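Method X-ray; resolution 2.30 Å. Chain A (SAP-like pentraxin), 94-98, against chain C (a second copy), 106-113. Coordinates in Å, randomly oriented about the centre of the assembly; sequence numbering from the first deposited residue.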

# COMPACT_ATOMS: atom_id res chain seq x y z
N ILE A 94 -25.80 30.80 -27.13
CA ILE A 94 -25.23 31.48 -25.98
C ILE A 94 -26.28 32.09 -25.06
O ILE A 94 -27.18 32.81 -25.50
CB ILE A 94 -24.26 32.62 -26.41
CG1 ILE A 94 -23.03 32.03 -27.11
CG2 ILE A 94 -23.84 33.44 -25.18
CD1 ILE A 94 -22.15 31.16 -26.21
N GLU A 95 -26.16 31.80 -23.77
CA GLU A 95 -27.04 32.37 -22.77
C GLU A 95 -26.14 33.29 -21.97
O GLU A 95 -25.23 32.82 -21.29
CB GLU A 95 -27.62 31.29 -21.86
CG GLU A 95 -28.59 30.34 -22.54
CD GLU A 95 -29.68 31.07 -23.32
OE1 GLU A 95 -30.27 32.03 -22.76
OE2 GLU A 95 -29.94 30.69 -24.48
N LEU A 96 -26.38 34.60 -22.07
CA LEU A 96 -25.57 35.55 -21.33
C LEU A 96 -25.62 35.18 -19.85
O LEU A 96 -26.69 34.83 -19.33
CB LEU A 96 -26.08 36.98 -21.53
CG LEU A 96 -26.05 37.52 -22.97
CD1 LEU A 96 -26.63 38.94 -23.00
CD2 LEU A 96 -24.62 37.52 -23.49
N GLY A 97 -24.48 35.23 -19.18
CA GLY A 97 -24.44 34.87 -17.78
C GLY A 97 -24.01 33.43 -17.53
O GLY A 97 -23.81 33.04 -16.38
N GLN A 98 -23.87 32.64 -18.59
CA GLN A 98 -23.42 31.25 -18.47
C GLN A 98 -21.96 31.11 -18.91
O GLN A 98 -21.47 31.92 -19.70
CB GLN A 98 -24.29 30.30 -19.31
CG GLN A 98 -25.70 30.13 -18.76
CD GLN A 98 -25.69 29.68 -17.31
OE1 GLN A 98 -25.28 28.57 -16.99
NE2 GLN A 98 -26.13 30.56 -16.42
N TRP C 106 -31.37 31.63 -10.46
CA TRP C 106 -31.76 32.90 -11.04
C TRP C 106 -30.59 33.65 -11.65
O TRP C 106 -29.51 33.73 -11.08
CB TRP C 106 -32.40 33.81 -9.99
CG TRP C 106 -32.67 35.18 -10.53
CD1 TRP C 106 -33.59 35.53 -11.48
CD2 TRP C 106 -31.95 36.38 -10.20
NE1 TRP C 106 -33.49 36.88 -11.76
CE2 TRP C 106 -32.50 37.42 -10.99
CE3 TRP C 106 -30.90 36.68 -9.33
CZ2 TRP C 106 -32.02 38.73 -10.93
CZ3 TRP C 106 -30.44 37.99 -9.26
CH2 TRP C 106 -31.00 38.99 -10.06
N SER C 107 -30.83 34.22 -12.82
CA SER C 107 -29.80 35.01 -13.49
C SER C 107 -30.39 36.33 -13.95
O SER C 107 -31.28 36.37 -14.81
CB SER C 107 -29.23 34.25 -14.70
OG SER C 107 -28.27 35.05 -15.38
N GLY C 108 -29.90 37.42 -13.37
CA GLY C 108 -30.37 38.74 -13.75
C GLY C 108 -29.74 39.17 -15.06
O GLY C 108 -30.20 40.11 -15.70
N VAL C 109 -28.67 38.48 -15.46
CA VAL C 109 -28.00 38.83 -16.70
C VAL C 109 -28.92 38.61 -17.89
O VAL C 109 -29.00 39.45 -18.78
CB VAL C 109 -26.69 38.01 -16.90
CG1 VAL C 109 -25.94 38.51 -18.13
CG2 VAL C 109 -25.80 38.14 -15.67
N ASP C 110 -29.62 37.48 -17.92
CA ASP C 110 -30.54 37.19 -19.02
C ASP C 110 -32.00 37.12 -18.56
O ASP C 110 -32.91 36.96 -19.36
CB ASP C 110 -30.13 35.88 -19.72
CG ASP C 110 -30.27 34.66 -18.82
OD1 ASP C 110 -30.29 34.84 -17.59
OD2 ASP C 110 -30.34 33.52 -19.34
N GLY C 111 -32.22 37.26 -17.25
CA GLY C 111 -33.57 37.22 -16.72
C GLY C 111 -34.19 35.84 -16.70
O GLY C 111 -35.41 35.70 -16.71
N ARG C 112 -33.36 34.80 -16.68
CA ARG C 112 -33.87 33.44 -16.67
C ARG C 112 -33.98 32.84 -15.27
O ARG C 112 -33.09 33.00 -14.43
CB ARG C 112 -33.00 32.53 -17.53
CG ARG C 112 -33.42 31.06 -17.49
CD ARG C 112 -32.70 30.25 -18.54
NE ARG C 112 -33.05 30.68 -19.89
CZ ARG C 112 -32.59 30.11 -21.01
NH1 ARG C 112 -31.74 29.09 -20.94
NH2 ARG C 112 -32.98 30.56 -22.19
N MET C 113 -35.09 32.15 -15.03
CA MET C 113 -35.37 31.49 -13.77
C MET C 113 -35.51 30.00 -14.05
O MET C 113 -36.13 29.61 -15.04
CB MET C 113 -36.67 32.01 -13.16
CG MET C 113 -37.27 31.12 -12.07
SD MET C 113 -39.00 31.58 -11.66
CE MET C 113 -39.50 30.24 -10.55
O HOH W 1 -27.08 33.29 -17.04

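What shapes do the two backbones bring to the contact? The chain A stretch has no regular helix or strand; it bends in a type II beta turn from A:Glu95 to A:Gln98, closed by a hydrogen bond from A:Gln98 N to A:Glu95 O at 3.0 Å. The chain C stretch joins two strands through a tight loop, and C:Ser107 N donates to C:Arg112 O at 3.0 Å across its base. Turn faces loop: the CA atoms of A:Gly97 and C:Val109 lie 5.4 Å apart, those of A:Leu96 and C:Asp110 5.7 Å. No direct hydrogen bond crosses between the stretches.

Why does glycine suit the corner of the turn? A:Gly97 has phi near 97°, where a CB would be jammed against the carbonyl oxygen of A:Leu96, so the backbone alone calls for glycine. The contact adds a second reason, because an ideal CB would sit only 3.0 Å from both C:Ser107 OG and C:Val109 CB. With no side chain there, C:Val109 CG1 approaches to 3.7 Å from A:Gly97 N. The same methyl also lies 3.7 Å from A:Leu96 CB, an apolar contact that covers part of both hydrocarbon surfaces from solvent.

How do the polar groups beside this apolar patch communicate? They use a water. It donates to A:Leu96 O at 2.8 Å, accepts from A:Gln98 NE2 at 3.0 Å, and hydrogen-bonds to C:Ser107 OG at 2.7 Å. Since A:Leu96 O and C:Ser107 OG are 4.3 Å apart, too far for a direct hydrogen bond, the water bridges the two chains and satisfies the turn carbonyl.

How are the charges arranged around C:Arg112? The CA-to-CB bond of A:Glu95 points toward the chain C stretch, and its OE1 lies 3.1 Å from C:Arg112 NH2. This is a salt bridge, but the oxygen lies over one face of the guanidinium, well out of its plane, so the attraction is between charges and no N-H points at it. Nearby, A:Glu95 OE1 is 3.7 Å from C:Asp110 OD2, a pairing of like charges that the arginine helps offset. C:Arg112 NE also forms a long salt bridge to C:Asp110 OD2 at 4.0 Å, again without a directed N-H. The other carboxylate oxygen is tied into the loop: C:Arg112 N donates to C:Asp110 OD1 at 3.2 Å, helping to hold the acidic side chain in place beside the turn.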